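Local coordinates for legionella ubiquitin-specific protease A domain-containing protein (Legionella pneumophila subsp. pneumophila, PDB 5DGG) that probably acts as a ubiquitin-specific cysteine protease of the LupA family, this chain being the central domain of a longer Legionella protein linked to metaeffector activity, at residues Thr12-Lys17 and Glu178-Leu183; Arg21-Ala26 and Pro50-Ile55; Gly66-Lys71 and Asp82-Asp87; Phe86-Pro91 and Asp134-Tyr139; His124-Ala129 and Leu165-Asn170. One frame throughout, in Å; residues are numbered along the deposited sequence. Where two conformers were deposited one is given.

Contacts 3 and 4 lie in the core and share F86 and D87, where the hairpin strand 81-86 runs into the loop ahead of helix 98-108. Contact 3 is built on paired backbone bonds, contact 4 on stacked rings and apolar packing. Contact 2 extends the same sheet to an outermost strand, 22-29, and is partly buried. It touches contact 3, because strands 54-60 and 65-70 are neighbours. Contact 1 is a surface contact of two helices, made of leucines and a threonine, with no hydrogen bond across it. Contact 5 joins two loops through a hydrogen bond between two side-chain amides and a bridging water. Its centre lies about 10 Å from that of contact 4.

Contact 1 (Thr12-Lys17 and Glu178-Leu183)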
# COMPACT_ATOMS: atom_id res chain seq x y z
N THR A 12 -7.11 -4.98 6.25
CA THR A 12 -8.00 -3.91 6.72
C THR A 12 -7.69 -3.57 8.18
O THR A 12 -7.54 -2.41 8.52
CB THR A 12 -9.46 -4.31 6.53
OG1 THR A 12 -9.70 -4.50 5.13
CG2 THR A 12 -10.38 -3.24 7.07
N LEU A 13 -7.49 -4.57 9.01
CA LEU A 13 -7.23 -4.34 10.42
C LEU A 13 -5.90 -3.63 10.64
O LEU A 13 -5.83 -2.68 11.43
CB LEU A 13 -7.26 -5.66 11.22
CG LEU A 13 -7.57 -5.54 12.71
CD1 LEU A 13 -9.01 -5.08 12.92
CD2 LEU A 13 -7.31 -6.86 13.44
N LEU A 14 -4.86 -4.06 9.92
CA LEU A 14 -3.50 -3.59 10.24
C LEU A 14 -2.98 -2.40 9.42
O LEU A 14 -2.05 -1.73 9.85
CB LEU A 14 -2.52 -4.74 10.10
CG LEU A 14 -1.27 -4.65 10.98
CD1 LEU A 14 -1.52 -4.11 12.39
CD2 LEU A 14 -0.73 -6.06 11.09
N MET A 15 -3.52 -2.17 8.25
CA MET A 15 -3.15 -1.01 7.43
C MET A 15 -3.35 0.29 8.22
O MET A 15 -4.24 0.38 9.05
CB MET A 15 -3.94 -0.97 6.12
CG MET A 15 -3.43 -1.93 5.03
SD MET A 15 -1.88 -1.44 4.23
CE MET A 15 -2.41 0.06 3.36
N PRO A 16 -2.51 1.30 7.96
CA PRO A 16 -2.78 2.65 8.50
C PRO A 16 -4.14 3.12 7.98
O PRO A 16 -4.63 2.59 6.99
CB PRO A 16 -1.66 3.52 7.91
CG PRO A 16 -1.12 2.75 6.76
CD PRO A 16 -1.39 1.29 6.99
N LYS A 17 -4.72 4.08 8.69
CA LYS A 17 -6.04 4.60 8.37
C LYS A 17 -5.84 6.00 7.83
O LYS A 17 -4.88 6.67 8.21
CB LYS A 17 -6.90 4.72 9.65
CG LYS A 17 -7.07 3.44 10.45
CD LYS A 17 -7.84 2.40 9.67
CE LYS A 17 -7.36 0.98 9.99
NZ LYS A 17 -7.54 0.10 8.80
N GLU A 178 1.07 -9.76 17.06
CA GLU A 178 0.98 -8.98 18.29
C GLU A 178 0.24 -7.68 18.12
O GLU A 178 -0.59 -7.35 18.94
CB GLU A 178 2.36 -8.68 18.87
CG GLU A 178 2.86 -9.71 19.86
CD GLU A 178 1.81 -10.09 20.89
OE1 GLU A 178 1.44 -11.28 20.93
OE2 GLU A 178 1.32 -9.21 21.64
N GLU A 179 0.53 -6.93 17.08
CA GLU A 179 -0.13 -5.63 16.91
C GLU A 179 -1.62 -5.83 16.58
O GLU A 179 -2.47 -4.98 16.91
CB GLU A 179 0.55 -4.79 15.82
CG GLU A 179 1.94 -4.32 16.22
CD GLU A 179 1.95 -3.56 17.52
OE1 GLU A 179 1.40 -2.44 17.57
OE2 GLU A 179 2.50 -4.08 18.51
N THR A 180 -1.91 -6.95 15.95
CA THR A 180 -3.26 -7.31 15.58
C THR A 180 -4.10 -7.58 16.83
O THR A 180 -5.14 -6.93 17.01
CB THR A 180 -3.25 -8.52 14.62
OG1 THR A 180 -2.89 -8.03 13.33
CG2 THR A 180 -4.64 -9.20 14.57
N ARG A 181 -3.62 -8.49 17.67
CA ARG A 181 -4.24 -8.78 18.98
C ARG A 181 -4.50 -7.51 19.80
O ARG A 181 -5.57 -7.36 20.40
CB ARG A 181 -3.36 -9.78 19.74
CG ARG A 181 -3.35 -9.64 21.27
CD ARG A 181 -2.13 -10.32 21.90
NE ARG A 181 -2.41 -11.65 22.42
CZ ARG A 181 -2.00 -12.82 21.91
NH1 ARG A 181 -1.25 -12.89 20.81
NH2 ARG A 181 -2.36 -13.95 22.53
N ALA A 182 -3.53 -6.61 19.84
CA ALA A 182 -3.72 -5.33 20.50
C ALA A 182 -4.92 -4.60 19.92
O ALA A 182 -5.71 -4.02 20.66
CB ALA A 182 -2.47 -4.47 20.37
N LEU A 183 -5.07 -4.61 18.59
CA LEU A 183 -6.20 -3.95 17.94
C LEU A 183 -7.53 -4.65 18.26
O LEU A 183 -8.50 -3.99 18.66
CB LEU A 183 -5.98 -3.86 16.43
CG LEU A 183 -4.89 -2.87 16.05
CD1 LEU A 183 -4.38 -3.16 14.65
CD2 LEU A 183 -5.38 -1.43 16.14
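T180 OG1 is hydrogen-bonded to T176 O in its own helix, and L14 CD2 packs against it at 3.7 Å. The bond to T176 satisfies the hydroxyl within the helix, so it can sit beside a methyl group. The other branch of the threonine is used too. T180 CG2 is anti to the backbone N and meets L13 CD2 at 3.7 Å. The two neighbouring leucines therefore divide T180 between them, each side chain crossing it at about a right angle. The segments are the end of helix 8-14 and the last turns of helix 171-183, so the contact joins the two terminal helices of this protease-like domain at its surface. L14 is the buried member. Its CD1 meets L183 CD1 at 3.8 Å and also reaches E179 CB at 4.1 Å. L183 CD1 turns to the backbone as well, 3.6 Å from L13 O. E179 presents only its CB here. The chain bends at chi2 (-55°), and its carboxylate is hydrogen-bonded to N155. Helix 156-165 lies next to this group, with L158 touching both L14 and E179. L14 O accepts a hydrogen bond from H141 NE2 on helix 132-146.

Contact 2 (Arg21-Ala26 and Pro50-Ile55)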
# COMPACT_ATOMS: atom_id res chain seq x y z
N ARG A 21 -4.64 14.85 5.10
CA ARG A 21 -4.29 14.89 3.67
C ARG A 21 -3.83 13.53 3.10
O ARG A 21 -3.48 13.41 1.94
CB ARG A 21 -3.25 15.97 3.45
CG ARG A 21 -1.96 15.80 4.21
CD ARG A 21 -1.28 17.18 4.43
NE ARG A 21 -1.05 17.88 3.16
CZ ARG A 21 0.10 17.85 2.45
NH1 ARG A 21 1.19 17.21 2.88
NH2 ARG A 21 0.16 18.50 1.31
N ILE A 22 -3.81 12.50 3.93
CA ILE A 22 -3.42 11.16 3.50
C ILE A 22 -4.64 10.28 3.51
O ILE A 22 -5.27 10.06 4.59
CB ILE A 22 -2.36 10.55 4.44
CG1 ILE A 22 -1.11 11.42 4.51
CG2 ILE A 22 -1.99 9.12 4.01
CD1 ILE A 22 -0.22 11.15 5.70
N VAL A 23 -4.99 9.75 2.35
CA VAL A 23 -6.04 8.75 2.28
C VAL A 23 -5.48 7.36 2.13
O VAL A 23 -4.60 7.14 1.30
CB VAL A 23 -6.98 9.04 1.12
CG1 VAL A 23 -7.98 7.90 0.87
CG2 VAL A 23 -7.70 10.36 1.37
N VAL A 24 -6.03 6.40 2.87
CA VAL A 24 -5.69 5.02 2.72
C VAL A 24 -6.96 4.33 2.28
O VAL A 24 -7.96 4.28 3.01
CB VAL A 24 -5.11 4.39 4.02
CG1 VAL A 24 -4.71 2.91 3.77
CG2 VAL A 24 -3.95 5.21 4.53
N MET A 25 -6.96 3.85 1.05
CA MET A 25 -8.14 3.17 0.51
C MET A 25 -8.22 1.73 0.98
O MET A 25 -7.24 1.16 1.42
CB MET A 25 -8.09 3.13 -1.00
CG MET A 25 -7.59 4.38 -1.61
SD MET A 25 -8.42 4.82 -3.10
CE MET A 25 -9.73 5.58 -2.14
N ALA A 26 -9.43 1.18 0.85
CA ALA A 26 -9.66 -0.23 1.14
C ALA A 26 -8.93 -1.10 0.15
O ALA A 26 -8.57 -0.70 -0.97
CB ALA A 26 -11.14 -0.56 1.10
N PRO A 50 -8.62 18.97 -3.40
CA PRO A 50 -7.45 19.75 -3.02
C PRO A 50 -6.88 19.40 -1.66
O PRO A 50 -5.69 19.52 -1.47
CB PRO A 50 -7.99 21.20 -3.02
CG PRO A 50 -9.47 21.06 -2.88
CD PRO A 50 -9.76 19.85 -3.72
N GLU A 51 -7.73 18.98 -0.73
CA GLU A 51 -7.30 18.69 0.64
C GLU A 51 -6.50 17.35 0.79
O GLU A 51 -5.85 17.15 1.81
CB GLU A 51 -8.51 18.64 1.57
CG GLU A 51 -9.39 19.91 1.59
CD GLU A 51 -10.83 19.66 1.14
OE1 GLU A 51 -11.37 18.52 1.33
OE2 GLU A 51 -11.45 20.61 0.61
N VAL A 52 -6.62 16.48 -0.20
CA VAL A 52 -5.93 15.19 -0.25
C VAL A 52 -4.65 15.35 -1.03
O VAL A 52 -4.66 15.89 -2.15
CB VAL A 52 -6.80 14.15 -0.97
CG1 VAL A 52 -6.01 12.86 -1.20
CG2 VAL A 52 -8.06 13.90 -0.19
N HIS A 53 -3.54 14.93 -0.43
CA HIS A 53 -2.28 14.99 -1.11
C HIS A 53 -1.64 13.62 -1.39
O HIS A 53 -0.84 13.49 -2.30
CB HIS A 53 -1.30 15.81 -0.31
CG HIS A 53 -0.12 16.17 -1.11
ND1 HIS A 53 -0.12 17.21 -2.02
CD2 HIS A 53 1.08 15.55 -1.25
CE1 HIS A 53 1.05 17.26 -2.62
NE2 HIS A 53 1.79 16.25 -2.19
N TYR A 54 -1.99 12.62 -0.59
CA TYR A 54 -1.46 11.28 -0.75
C TYR A 54 -2.60 10.26 -0.72
O TYR A 54 -3.54 10.41 0.04
CB TYR A 54 -0.49 10.93 0.34
CG TYR A 54 0.63 11.87 0.51
CD1 TYR A 54 1.75 11.72 -0.26
CD2 TYR A 54 0.61 12.87 1.48
CE1 TYR A 54 2.81 12.57 -0.15
CE2 TYR A 54 1.70 13.76 1.60
CZ TYR A 54 2.81 13.55 0.80
OH TYR A 54 3.96 14.34 0.80
N ILE A 55 -2.50 9.23 -1.57
CA ILE A 55 -3.48 8.14 -1.62
C ILE A 55 -2.71 6.82 -1.64
O ILE A 55 -1.88 6.65 -2.50
CB ILE A 55 -4.38 8.24 -2.86
CG1 ILE A 55 -5.09 9.59 -2.92
CG2 ILE A 55 -5.40 7.13 -2.79
CD1 ILE A 55 -5.88 9.93 -4.17
O HOH W 1 -3.04 19.07 1.63
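R21 O takes two backbone bonds from the facing segment. This one carbonyl oxygen, R21 O, accepts both N-H groups, H53 N at 2.8 Å and Y54 N at 3.0 Å. The strands then run parallel, and V23 N donates to Y54 O at 2.8 Å. They are the two strands of a beta-alpha-beta unit whose helix, 33-47, covers the V23 and I55 side. That side is closely packed. V23 CG2 meets V52 CG2 at 3.9 Å, and M25 CG lies 3.7 Å from I55 CG2, with D46 and L43 of the helix near M25. On the other side, I22 CG1 touches Y54 CD2, and the Y54 ring stacks on F147.

The R21 end is open to solvent. With CG between the backbone N and the carbonyl carbon (chi1 60°), the R21 side chain runs beside H53, pointing the same way. The guanidinium lies flat on the H53 ring, planes 20° apart, with R21 NH2 3.4 Å from H53 CG. R21 NE donates to water 1, which bonds only weakly to E51 O. A cation held over the imidazole would probably make protonation of H53 less favourable.

Contact 3 (Gly66-Lys71 and Asp82-Asp87)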
# COMPACT_ATOMS: atom_id res chain seq x y z
N GLY A 66 1.77 -2.63 -2.70
CA GLY A 66 1.32 -1.31 -2.30
C GLY A 66 1.43 -0.29 -3.41
O GLY A 66 2.35 -0.33 -4.22
N VAL A 67 0.42 0.56 -3.51
CA VAL A 67 0.40 1.64 -4.44
C VAL A 67 0.32 2.95 -3.68
O VAL A 67 -0.60 3.14 -2.84
CB VAL A 67 -0.85 1.51 -5.33
CG1 VAL A 67 -1.03 2.73 -6.23
CG2 VAL A 67 -0.78 0.23 -6.11
N TYR A 68 1.23 3.86 -3.96
CA TYR A 68 1.33 5.16 -3.26
C TYR A 68 1.35 6.29 -4.25
O TYR A 68 2.33 6.46 -5.00
CB TYR A 68 2.55 5.21 -2.31
CG TYR A 68 2.61 3.97 -1.51
CD1 TYR A 68 1.92 3.88 -0.34
CD2 TYR A 68 3.37 2.88 -1.93
CE1 TYR A 68 1.91 2.72 0.39
CE2 TYR A 68 3.36 1.71 -1.22
CZ TYR A 68 2.61 1.63 -0.07
OH TYR A 68 2.62 0.50 0.72
N LEU A 69 0.26 7.06 -4.26
CA LEU A 69 0.12 8.21 -5.16
C LEU A 69 0.35 9.49 -4.39
O LEU A 69 -0.25 9.71 -3.31
CB LEU A 69 -1.29 8.23 -5.79
CG LEU A 69 -1.62 9.35 -6.79
CD1 LEU A 69 -0.86 9.25 -8.10
CD2 LEU A 69 -3.11 9.37 -7.12
N SER A 70 1.22 10.32 -4.92
CA SER A 70 1.57 11.62 -4.38
C SER A 70 1.20 12.64 -5.42
O SER A 70 1.58 12.54 -6.60
CB SER A 70 3.08 11.75 -4.10
OG SER A 70 3.49 10.81 -3.18
N LYS A 71 0.46 13.66 -5.01
CA LYS A 71 0.09 14.77 -5.91
C LYS A 71 1.22 15.74 -6.13
O LYS A 71 2.22 15.75 -5.36
CB LYS A 71 -1.11 15.50 -5.33
CG LYS A 71 -2.35 14.68 -5.43
CD LYS A 71 -3.55 15.54 -5.13
CE LYS A 71 -4.75 14.67 -4.93
NZ LYS A 71 -5.92 15.56 -4.71
N ASP A 82 3.02 11.39 -8.78
CA ASP A 82 4.01 10.35 -8.54
C ASP A 82 3.30 9.12 -8.11
O ASP A 82 2.49 9.15 -7.18
CB ASP A 82 5.03 10.77 -7.45
CG ASP A 82 6.25 11.44 -7.99
OD1 ASP A 82 6.19 12.00 -9.12
OD2 ASP A 82 7.31 11.41 -7.27
N LEU A 83 3.60 8.00 -8.75
CA LEU A 83 2.97 6.76 -8.43
C LEU A 83 4.05 5.70 -8.08
O LEU A 83 4.79 5.23 -8.96
CB LEU A 83 2.19 6.34 -9.65
CG LEU A 83 1.42 5.08 -9.53
CD1 LEU A 83 0.29 5.28 -8.52
CD2 LEU A 83 0.94 4.61 -10.91
N GLU A 84 4.17 5.37 -6.81
CA GLU A 84 5.13 4.35 -6.38
C GLU A 84 4.43 3.01 -6.29
O GLU A 84 3.38 2.89 -5.63
CB GLU A 84 5.72 4.70 -5.02
CG GLU A 84 6.57 3.59 -4.45
CD GLU A 84 7.21 3.88 -3.08
OE1 GLU A 84 7.05 5.01 -2.56
OE2 GLU A 84 7.81 2.93 -2.50
N LEU A 85 4.98 2.01 -6.95
CA LEU A 85 4.48 0.66 -6.94
C LEU A 85 5.43 -0.26 -6.23
O LEU A 85 6.53 -0.48 -6.70
CB LEU A 85 4.26 0.20 -8.39
CG LEU A 85 3.36 1.08 -9.27
CD1 LEU A 85 3.21 0.56 -10.72
CD2 LEU A 85 2.01 1.29 -8.64
N PHE A 86 5.04 -0.73 -5.04
CA PHE A 86 5.90 -1.48 -4.10
C PHE A 86 5.57 -2.97 -4.16
O PHE A 86 4.43 -3.37 -4.00
CB PHE A 86 5.70 -0.96 -2.67
CG PHE A 86 6.32 -1.81 -1.61
CD1 PHE A 86 7.67 -1.71 -1.33
CD2 PHE A 86 5.54 -2.71 -0.89
CE1 PHE A 86 8.23 -2.48 -0.33
CE2 PHE A 86 6.10 -3.46 0.12
CZ PHE A 86 7.45 -3.34 0.41
N ASP A 87 6.58 -3.78 -4.40
CA ASP A 87 6.42 -5.22 -4.34
C ASP A 87 7.38 -5.78 -3.26
O ASP A 87 8.60 -5.55 -3.32
CB ASP A 87 6.76 -5.76 -5.72
CG ASP A 87 6.51 -7.25 -5.84
OD1 ASP A 87 6.75 -7.99 -4.87
OD2 ASP A 87 6.12 -7.68 -6.94
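Six backbone hydrogen bonds join G66, Y68 and S70 to F86, E84 and D82. They come in reciprocal pairs, so each of these six residues donates one bond to its partner and accepts one from it. F86 N to G66 O is the straightest, at 2.8 Å and 177°. D82 N to S70 O is the most bent, at 148°. Between them V67 with L85 and L69 with L83 form the non-hydrogen-bonded pairs. Here CA-H groups meet carbonyl oxygens, as L69 CA does D82 O at 3.3 Å. This is a beta hairpin, strands 65-70 and 81-86, two inner strands of the five-stranded mixed sheet. Apolar packing fills the face that carries V67, L69, L83 and L85. V67 CG1 meets L83 CD1 at 3.7 Å, and V67 CG2 lies beside L85 CD2 at 3.9 Å. V101 of helix 98-108 covers this face. Aromatic contacts mark the other face. With CG anti to the carbonyl carbon (chi1 -46°), the Y68 side chain lies beside F86, and its ring receives F86 CB at the edge, in plane, 3.8 Å from Y68 CE2. Y68 OH lies 3.8 Å from G66 CA, over the glycine, and is hydrogen-bonded to S140. Polar contacts complete this face. E84 runs extended past the Y68 ring, its CD 4.1 Å from Y68 CD2. Its buried carboxylate is taken up by K143, Y139 and T120.

Contact 4 (Phe86-Pro91 and Asp134-Tyr139)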
# COMPACT_ATOMS: atom_id res chain seq x y z
N PHE A 86 5.04 -0.73 -5.04
CA PHE A 86 5.90 -1.48 -4.10
C PHE A 86 5.57 -2.97 -4.16
O PHE A 86 4.43 -3.37 -4.00
CB PHE A 86 5.70 -0.96 -2.67
CG PHE A 86 6.32 -1.81 -1.61
CD1 PHE A 86 7.67 -1.71 -1.33
CD2 PHE A 86 5.54 -2.71 -0.89
CE1 PHE A 86 8.23 -2.48 -0.33
CE2 PHE A 86 6.10 -3.46 0.12
CZ PHE A 86 7.45 -3.34 0.41
N ASP A 87 6.58 -3.78 -4.40
CA ASP A 87 6.42 -5.22 -4.34
C ASP A 87 7.38 -5.78 -3.26
O ASP A 87 8.60 -5.55 -3.32
CB ASP A 87 6.76 -5.76 -5.72
CG ASP A 87 6.51 -7.25 -5.84
OD1 ASP A 87 6.75 -7.99 -4.87
OD2 ASP A 87 6.12 -7.68 -6.94
N PRO A 88 6.83 -6.49 -2.25
CA PRO A 88 7.65 -7.09 -1.20
C PRO A 88 8.85 -7.90 -1.72
O PRO A 88 9.87 -8.01 -1.01
CB PRO A 88 6.66 -8.00 -0.49
CG PRO A 88 5.36 -7.29 -0.65
CD PRO A 88 5.41 -6.72 -2.02
N TYR A 89 8.78 -8.43 -2.92
CA TYR A 89 9.89 -9.31 -3.43
C TYR A 89 11.02 -8.47 -3.99
O TYR A 89 12.15 -8.94 -4.07
CB TYR A 89 9.45 -10.27 -4.54
CG TYR A 89 8.78 -11.55 -4.09
CD1 TYR A 89 8.18 -11.67 -2.86
CD2 TYR A 89 8.72 -12.64 -4.95
CE1 TYR A 89 7.47 -12.82 -2.50
CE2 TYR A 89 8.07 -13.81 -4.59
CZ TYR A 89 7.46 -13.91 -3.36
OH TYR A 89 6.80 -15.07 -3.01
N GLY A 90 10.72 -7.24 -4.36
CA GLY A 90 11.71 -6.37 -4.97
C GLY A 90 11.06 -5.61 -6.10
O GLY A 90 9.97 -5.98 -6.55
N PRO A 91 11.71 -4.55 -6.59
CA PRO A 91 11.02 -3.68 -7.56
C PRO A 91 10.59 -4.31 -8.89
O PRO A 91 9.56 -3.93 -9.43
CB PRO A 91 12.01 -2.54 -7.79
CG PRO A 91 13.35 -3.10 -7.39
CD PRO A 91 13.10 -4.13 -6.32
N ASP A 134 2.38 -8.71 5.18
CA ASP A 134 3.13 -8.14 6.28
C ASP A 134 4.04 -7.02 5.80
O ASP A 134 4.08 -5.92 6.39
CB ASP A 134 3.98 -9.24 6.96
CG ASP A 134 3.14 -10.47 7.36
OD1 ASP A 134 2.68 -11.26 6.47
OD2 ASP A 134 2.97 -10.65 8.59
N PHE A 135 4.81 -7.32 4.78
CA PHE A 135 5.65 -6.29 4.15
C PHE A 135 4.83 -5.10 3.67
O PHE A 135 5.23 -3.96 3.90
CB PHE A 135 6.46 -6.87 2.97
CG PHE A 135 7.74 -7.59 3.37
CD1 PHE A 135 8.93 -6.92 3.45
CD2 PHE A 135 7.75 -8.96 3.64
CE1 PHE A 135 10.09 -7.56 3.83
CE2 PHE A 135 8.90 -9.62 4.01
CZ PHE A 135 10.08 -8.92 4.11
N THR A 136 3.71 -5.35 2.99
CA THR A 136 2.95 -4.26 2.43
C THR A 136 2.32 -3.39 3.55
O THR A 136 2.31 -2.15 3.45
CB THR A 136 1.90 -4.83 1.41
OG1 THR A 136 2.61 -5.35 0.27
CG2 THR A 136 0.98 -3.74 0.98
N CYS A 137 1.85 -4.02 4.62
CA CYS A 137 1.27 -3.30 5.75
C CYS A 137 2.30 -2.45 6.44
O CYS A 137 2.10 -1.23 6.69
CB CYS A 137 0.65 -4.25 6.77
SG CYS A 137 -0.98 -4.83 6.30
N ALA A 138 3.47 -3.05 6.68
CA ALA A 138 4.53 -2.34 7.36
C ALA A 138 5.09 -1.22 6.49
O ALA A 138 5.38 -0.12 6.97
CB ALA A 138 5.63 -3.28 7.78
N TYR A 139 5.27 -1.50 5.21
CA TYR A 139 5.75 -0.45 4.29
C TYR A 139 4.76 0.74 4.20
O TYR A 139 5.20 1.92 4.10
CB TYR A 139 6.12 -1.05 2.93
CG TYR A 139 6.89 -0.12 1.99
CD1 TYR A 139 8.24 0.02 2.09
CD2 TYR A 139 6.22 0.64 1.01
CE1 TYR A 139 8.95 0.89 1.30
CE2 TYR A 139 6.91 1.49 0.17
CZ TYR A 139 8.29 1.62 0.32
OH TYR A 139 9.04 2.44 -0.47
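F86 lies flat against Y139 of helix 132-146. At the start of the side chain, F86 CB is 3.9 Å from Y139 CE2. CG is anti to the backbone N (chi1 169°) and meets Y139 CD2 at 3.6 Å. CD1 lies over the centre of the tyrosine ring. CE1 comes within 3.5 Å of Y139 CD1. On the other branch, CE2 passes Y139 CB and approaches F135 O. At the tip, CZ reaches Y139 CG at 3.6 Å. The F86 and Y139 rings form an offset stack, centroids 3.8 Å apart and planes at 4°. Y139 CB adds a CH-pi contact over the same face of F86. P88 N lies over the opposite face, offset, and T136 OG1 comes to the ring edge in plane. P88 carries the rest of the contact. Its CB packs on F135 CB at 3.6 Å, and its CG lies 3.5 Å from T136 OG1. That hydroxyl is already bonded to C132 O. D87, between F86 and P88, opens an Asx turn and a type I beta turn, and its carboxylate binds H63 and R65. The H63-D87 pair, with C132 at the head of the helix, is consistent with the triad of Ulp-like cysteine proteases. The apolar stack therefore ties the strand end that carries D87 to the helix that begins at C132.

Contact 5 (His124-Ala129 and Leu165-Asn170); sequences HPQGDA and LGNEDN
Q126 and N167 both carry CG anti to the backbone N, with chi1 of 170° and -167°. Q126 stays extended at chi2 (174°), and its amide reaches across to N167. N167 ND2 donates to Q126 OE1 at 2.8 Å in an almost straight bond. The acceptor lies in the amide plane of N167. Seen from Q126, the donor is tilted from the carbonyl plane, and the two amides are turned steeply against each other. N167 ND2 also donates to N170 OD1 at 3.0 Å. Q126 OE1 has a second partner in S131 OG, and Q126 NE2 bonds to Y130 OH. A water links the backbones next to this pair. It donates to H124 O at 2.8 Å and accepts from N167 N at 2.7 Å. G166 ends helix 156-165 with positive phi, and its CA comes within 3.5 Å of H124 O in a CA-H...O contact. H124 CB packs beside it, 3.7 Å from G166 CA. Q126 lies six residues before C132, as the oxyanion-hole glutamine does before the cysteine in Ulp-like proteases, consistent with that role. N167 OD1 takes a bond from R173 N at the start of the next helix. N167 would then be a second-shell residue. Its ND2 donor needs an acceptor and sets OE1 toward N167; with S131 OG and Y130 OH it would hold the Q126 amide in this orientation.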
# COMPACT_ATOMS: atom_id res chain seq x y z
N HIS A 124 15.00 -5.31 3.02
CA HIS A 124 15.27 -6.71 3.41
C HIS A 124 14.14 -7.67 2.97
O HIS A 124 13.39 -8.23 3.80
CB HIS A 124 15.52 -6.81 4.93
CG HIS A 124 16.39 -5.73 5.49
ND1 HIS A 124 17.75 -5.70 5.33
CD2 HIS A 124 16.08 -4.63 6.20
CE1 HIS A 124 18.25 -4.63 5.92
NE2 HIS A 124 17.25 -3.97 6.48
N PRO A 125 14.02 -7.91 1.66
CA PRO A 125 12.95 -8.76 1.18
C PRO A 125 13.17 -10.20 1.62
O PRO A 125 14.32 -10.62 1.79
CB PRO A 125 13.09 -8.67 -0.33
CG PRO A 125 14.51 -8.33 -0.56
CD PRO A 125 14.88 -7.44 0.57
N GLN A 126 12.08 -10.94 1.82
CA GLN A 126 12.18 -12.35 2.20
C GLN A 126 12.01 -13.25 0.97
O GLN A 126 12.60 -14.32 0.91
CB GLN A 126 11.14 -12.66 3.27
CG GLN A 126 10.97 -14.13 3.59
CD GLN A 126 10.03 -14.39 4.77
OE1 GLN A 126 9.08 -13.65 5.00
NE2 GLN A 126 10.29 -15.47 5.52
N GLY A 127 11.18 -12.81 0.02
CA GLY A 127 10.92 -13.53 -1.21
C GLY A 127 10.04 -14.76 -1.04
O GLY A 127 10.13 -15.67 -1.84
N ASP A 128 9.20 -14.80 -0.01
CA ASP A 128 8.25 -15.90 0.25
C ASP A 128 6.80 -15.38 0.10
O ASP A 128 6.50 -14.26 0.53
CB ASP A 128 8.42 -16.43 1.67
CG ASP A 128 9.75 -17.13 1.88
OD1 ASP A 128 10.32 -17.62 0.90
OD2 ASP A 128 10.21 -17.18 3.04
N ALA A 129 5.90 -16.19 -0.42
CA ALA A 129 4.54 -15.71 -0.69
C ALA A 129 3.81 -15.25 0.58
O ALA A 129 3.13 -14.19 0.59
CB ALA A 129 3.73 -16.79 -1.41
N LEU A 165 15.00 -5.36 10.05
CA LEU A 165 15.00 -6.83 10.02
C LEU A 165 14.29 -7.53 8.86
O LEU A 165 14.42 -8.75 8.72
CB LEU A 165 14.35 -7.36 11.29
CG LEU A 165 15.12 -7.04 12.56
CD1 LEU A 165 14.23 -7.26 13.78
CD2 LEU A 165 16.38 -7.90 12.60
N GLY A 166 13.46 -6.81 8.11
CA GLY A 166 12.57 -7.46 7.14
C GLY A 166 11.71 -8.43 7.93
O GLY A 166 11.17 -8.07 8.99
N ASN A 167 11.62 -9.66 7.43
CA ASN A 167 10.94 -10.74 8.16
C ASN A 167 11.88 -11.89 8.52
O ASN A 167 11.48 -13.06 8.61
CB ASN A 167 9.74 -11.24 7.39
CG ASN A 167 8.84 -12.11 8.24
OD1 ASN A 167 8.62 -11.83 9.44
ND2 ASN A 167 8.34 -13.18 7.64
N GLU A 168 13.13 -11.56 8.73
CA GLU A 168 14.10 -12.53 9.28
C GLU A 168 13.59 -13.15 10.56
O GLU A 168 13.06 -12.44 11.41
CB GLU A 168 15.42 -11.80 9.58
CG GLU A 168 16.48 -12.03 8.52
CD GLU A 168 17.32 -13.26 8.84
OE1 GLU A 168 16.75 -14.24 9.39
OE2 GLU A 168 18.55 -13.26 8.57
N ASP A 169 13.77 -14.46 10.69
CA ASP A 169 13.28 -15.23 11.84
C ASP A 169 11.79 -15.01 12.05
O ASP A 169 11.30 -15.12 13.17
CB ASP A 169 14.06 -14.86 13.14
CG ASP A 169 15.47 -15.44 13.19
OD1 ASP A 169 15.91 -16.03 12.17
OD2 ASP A 169 16.14 -15.28 14.25
N ASN A 170 11.09 -14.62 10.97
CA ASN A 170 9.65 -14.38 10.99
C ASN A 170 9.27 -13.28 11.99
O ASN A 170 8.16 -13.26 12.48
CB ASN A 170 8.93 -15.70 11.33
CG ASN A 170 7.65 -15.90 10.54
OD1 ASN A 170 7.53 -15.48 9.38
ND2 ASN A 170 6.68 -16.52 11.18
O HOH W 2 13.08 -10.61 5.32